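Thiosulfate:glutathione sulfurtransferase (Saccharomyces cerevisiae, PDB 3D1P) catalyses sulfur transfer from thiosulfate to glutathione, yielding S-sulfanylglutathione and sulfite and linking two steps of mitochondrial hydrogen sulfide metabolism. Local coordinates at residues 26-29 and 30-33; 126-129 and 130-134. One frame throughout, in Å; residues are numbered along the deposited sequence. Where two conformers were deposited one is given.

Interaction 1 (26-29 and 30-33). With ACT (acetate ion), chain C.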
# COMPACT_ATOMS: atom_id res chain seq x y z
N SER A 26 -3.68 -12.55 -3.34
CA SER A 26 -2.69 -13.50 -2.87
C SER A 26 -1.29 -13.10 -3.30
O SER A 26 -1.08 -12.21 -4.12
CB SER A 26 -2.98 -14.86 -3.47
OG SER A 26 -2.75 -14.79 -4.87
N PHE A 27 -0.30 -13.85 -2.83
CA PHE A 27 1.07 -13.67 -3.31
C PHE A 27 1.16 -13.75 -4.83
O PHE A 27 1.76 -12.89 -5.47
CB PHE A 27 1.99 -14.74 -2.70
CG PHE A 27 3.38 -14.64 -3.24
CD1 PHE A 27 4.20 -13.56 -2.92
CD2 PHE A 27 3.91 -15.62 -4.09
CE1 PHE A 27 5.46 -13.43 -3.45
CE2 PHE A 27 5.18 -15.51 -4.59
CZ PHE A 27 5.97 -14.40 -4.25
N GLU A 28 0.58 -14.80 -5.43
CA GLU A 28 0.67 -14.94 -6.86
C GLU A 28 -0.01 -13.79 -7.58
O GLU A 28 0.48 -13.29 -8.62
CB GLU A 28 0.12 -16.29 -7.31
CG GLU A 28 1.06 -17.41 -6.97
CD GLU A 28 2.34 -17.45 -7.87
OE1 GLU A 28 2.17 -17.17 -9.04
OE2 GLU A 28 3.39 -17.84 -7.33
N ASP A 29 -1.15 -13.31 -7.05
CA ASP A 29 -1.78 -12.15 -7.62
C ASP A 29 -0.87 -10.92 -7.57
O ASP A 29 -0.80 -10.16 -8.55
CB ASP A 29 -3.05 -11.81 -6.84
CG ASP A 29 -4.20 -12.81 -6.96
OD1 ASP A 29 -4.27 -13.54 -7.98
OD2 ASP A 29 -5.00 -12.84 -5.99
N MSE A 30 -0.19 -10.73 -6.43
CA MSE A 30 0.70 -9.59 -6.29
C MSE A 30 1.91 -9.68 -7.20
O MSE A 30 2.34 -8.68 -7.75
CB MSE A 30 1.13 -9.43 -4.83
CG MSE A 30 0.01 -9.00 -3.91
SE MSE A 30 -0.77 -7.30 -4.35
CE MSE A 30 0.70 -6.25 -3.94
N LYS A 31 2.50 -10.85 -7.32
CA LYS A 31 3.62 -11.02 -8.22
C LYS A 31 3.23 -10.49 -9.60
O LYS A 31 3.98 -9.76 -10.27
CB LYS A 31 3.96 -12.50 -8.35
CG LYS A 31 5.08 -12.94 -7.52
CD LYS A 31 5.77 -14.18 -8.13
CE LYS A 31 4.79 -15.31 -8.33
NZ LYS A 31 5.47 -16.66 -8.45
N ARG A 32 1.81 -11.02 -10.16
CA ARG A 32 1.30 -10.57 -11.42
C ARG A 32 1.19 -9.06 -11.49
O ARG A 32 1.65 -8.41 -12.43
CB ARG A 32 -0.03 -11.25 -11.73
CG ARG A 32 0.17 -12.69 -12.16
CD ARG A 32 -1.15 -13.36 -12.53
NE ARG A 32 -1.85 -13.73 -11.30
CZ ARG A 32 -2.19 -14.96 -10.92
NH1 ARG A 32 -2.80 -15.13 -9.74
NH2 ARG A 32 -1.95 -16.01 -11.70
N ILE A 33 0.64 -8.48 -10.44
CA ILE A 33 0.43 -7.02 -10.43
C ILE A 33 1.76 -6.29 -10.51
O ILE A 33 1.90 -5.35 -11.30
CB ILE A 33 -0.39 -6.63 -9.19
CG1 ILE A 33 -1.80 -7.13 -9.38
CG2 ILE A 33 -0.35 -5.13 -8.94
CD1 ILE A 33 -2.63 -7.15 -8.08
C ACT C . -3.51 -18.23 -5.99
O ACT C . -3.66 -16.98 -6.15
OXT ACT C . -2.43 -18.61 -5.48
CH3 ACT C . -4.57 -19.16 -6.39
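Lys-31 lies along one flank of the first helical turn, its side chain running first across the Phe-27 ring and then beside Glu-28. Its CB sits by the carbonyl oxygens of Phe-27 and Glu-28. In the conformer given, CG passes over one face of the Phe-27 ring, 4.1 Å from the centroid and 28° off the normal, which fits a CH-pi contact. CD stays near ring atoms CE2 and CZ, and the bend at chi3 (-56°) turns CE back against the Glu-28 carboxylate. NZ ends in a salt bridge 2.6 Å from Glu-28 OE2, met on the syn side though well out of the carboxylate plane.

Another flank carries the helix start. Ser-26 and Asp-29 form a capping box: Asp-29 N donates to Ser-26 OG (3.1 Å), and Ser-26 N donates to Asp-29 OD2 (3.0 Å). Ser-26 OG also gives a hydrogen bond to an acetate ion, probably from the crystallisation liquor. The second carboxylate oxygen of Asp-29, OD1, forms a salt bridge of 2.8 Å with Arg-32 NH1, which in the conformer given comes in on the anti side, somewhat out of the carboxylate plane; carboxylate and guanidinium planes are 39° apart. With an alanine here in place of Asp-29, Ser-26 N is likely to lose its capping acceptor and the Arg-32 guanidinium its charged mate, leaving it freer to turn.

Helix 27-36 turns its apolar side to the rhodanese sheet: Met-30, a selenomethionine, touches Ile-95 of strand 93-97 and Leu-43 of strand 41-45, Ile-33 reaches Ile-95 and Val-41, and Phe-27 packs against helix 125-131.

Interaction 2 (126-129 and 130-134); sequences MNDW and VSHGG
Gly-134 CA rests on one face of the Trp-129 indole, 3.6 Å from the centroid of the five-membered ring and 16° off its normal, a CH-pi contact. The ring of Phe-27, from helix 27-36, also meets the indole, the two planes steeply inclined. A side chain on Gly-134 would have no room, since its CB would fall into the indole at CE2. The His-132 imidazole is held by its edge: ND1 donates to Asp-128 O at 2.7 Å, with the acceptor only 6° out of the ring plane. Phe-27 stacks on this imidazole as well. At the neighbouring edge atom, CE1 lies 3.1 Å from Asp-128 OD1, the carboxylate and ring planes being well inclined to each other; Asp-128 OD2 is hydrogen-bonded to Tyr-122 OH.

Helix 125-131 closes here in a Schellman motif. Gly-133 has positive phi (86°); at its backbone angles a CB would press on the carbonyl oxygen of His-132, which favours glycine. Two bonds run back into the last turn: Gly-134 N to Trp-129 O at 2.8 Å and Gly-133 N to Val-130 O at 3.0 Å.

Two carbonyls of this turn each accept twice. Asp-128 O takes His-132 N as well as ND1, the donors coming from opposite faces of its plane. Asn-127 O likewise receives Ser-131 N on one face and, on the other, Ser-131 OG, which in the conformer given lies 2.8 Å away. With OG anti to the carbonyl carbon, the hydroxyl folds back along the helix, close enough to bond to the carbonyl four residues earlier.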
# COMPACT_ATOMS: atom_id res chain seq x y z
N MSE A 126 3.65 -7.82 3.81
CA MSE A 126 5.06 -8.11 3.55
C MSE A 126 5.52 -9.40 4.20
O MSE A 126 6.48 -10.01 3.72
CB MSE A 126 5.94 -6.91 3.93
CG MSE A 126 5.77 -5.73 3.02
SE MSE A 126 6.25 -6.07 1.17
CE MSE A 126 8.12 -6.42 1.46
N ASN A 127 4.85 -9.88 5.25
CA ASN A 127 5.21 -11.18 5.79
C ASN A 127 4.98 -12.24 4.73
O ASN A 127 5.80 -13.14 4.54
CB ASN A 127 4.40 -11.51 7.05
CG ASN A 127 4.79 -10.70 8.25
OD1 ASN A 127 5.64 -9.80 8.21
ND2 ASN A 127 4.11 -11.01 9.38
N ASP A 128 3.83 -12.16 4.05
CA ASP A 128 3.52 -13.09 2.98
C ASP A 128 4.52 -12.95 1.83
O ASP A 128 5.01 -13.96 1.28
CB ASP A 128 2.09 -12.84 2.53
CG ASP A 128 1.65 -13.74 1.38
OD1 ASP A 128 0.92 -14.72 1.65
OD2 ASP A 128 2.01 -13.42 0.23
N TRP A 129 4.83 -11.72 1.46
CA TRP A 129 5.73 -11.47 0.34
C TRP A 129 7.07 -12.14 0.60
O TRP A 129 7.59 -12.91 -0.23
CB TRP A 129 5.88 -9.96 0.14
CG TRP A 129 6.69 -9.56 -1.06
CD1 TRP A 129 7.95 -9.05 -1.04
CD2 TRP A 129 6.26 -9.55 -2.44
NE1 TRP A 129 8.34 -8.72 -2.32
CE2 TRP A 129 7.32 -9.02 -3.19
CE3 TRP A 129 5.07 -9.91 -3.10
CZ2 TRP A 129 7.25 -8.88 -4.59
CZ3 TRP A 129 5.00 -9.79 -4.47
CH2 TRP A 129 6.09 -9.27 -5.19
N VAL A 130 7.66 -11.87 1.77
CA VAL A 130 8.96 -12.43 2.10
C VAL A 130 8.86 -13.94 2.33
O VAL A 130 9.76 -14.69 1.93
CB VAL A 130 9.55 -11.70 3.31
CG1 VAL A 130 10.81 -12.39 3.86
CG2 VAL A 130 9.84 -10.26 2.92
N SER A 131 7.80 -14.45 2.93
CA SER A 131 7.64 -15.88 3.12
C SER A 131 7.74 -16.64 1.81
O SER A 131 8.26 -17.76 1.79
CB SER A 131 6.27 -16.20 3.76
OG SER A 131 6.24 -15.84 5.13
N HIS A 132 7.20 -16.07 0.74
CA HIS A 132 7.17 -16.70 -0.56
C HIS A 132 8.36 -16.33 -1.43
O HIS A 132 8.42 -16.75 -2.58
CB HIS A 132 5.88 -16.34 -1.30
CG HIS A 132 4.65 -16.89 -0.68
ND1 HIS A 132 3.94 -16.22 0.27
CD2 HIS A 132 3.95 -18.03 -0.90
CE1 HIS A 132 2.89 -16.92 0.64
NE2 HIS A 132 2.88 -18.04 -0.04
N GLY A 133 9.29 -15.53 -0.91
CA GLY A 133 10.50 -15.17 -1.63
C GLY A 133 10.36 -13.98 -2.56
O GLY A 133 11.24 -13.77 -3.41
N GLY A 134 9.32 -13.17 -2.38
CA GLY A 134 9.13 -12.02 -3.23
C GLY A 134 10.27 -11.05 -3.27
O GLY A 134 10.50 -10.38 -4.29

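How the interactions relate
Interactions 1 and 2 sit on two helices of one rhodanese domain, their centres 11 Å apart, and the Phe-27 side chain joins them. Its CE1 lies 3.6 Å from Trp-129 CE3, its CE2 is 3.5 Å from His-132 CB, and its CB is 3.2 Å from Asp-128 OD2. One turn along helix 27-36, Met-30 CB adds a contact of 3.9 Å to Trp-129 CZ3. The start of one helix is thus packed against the end of the other. Interaction 2 is nearer the persulfide-forming Cys-98: the Met-126 side chain is about 7 Å from that of Cys-98, against about 12 Å for Met-30, and backbone hydrogen bonds join Met-126 with Cys-98 and Asn-127 with Ala-99.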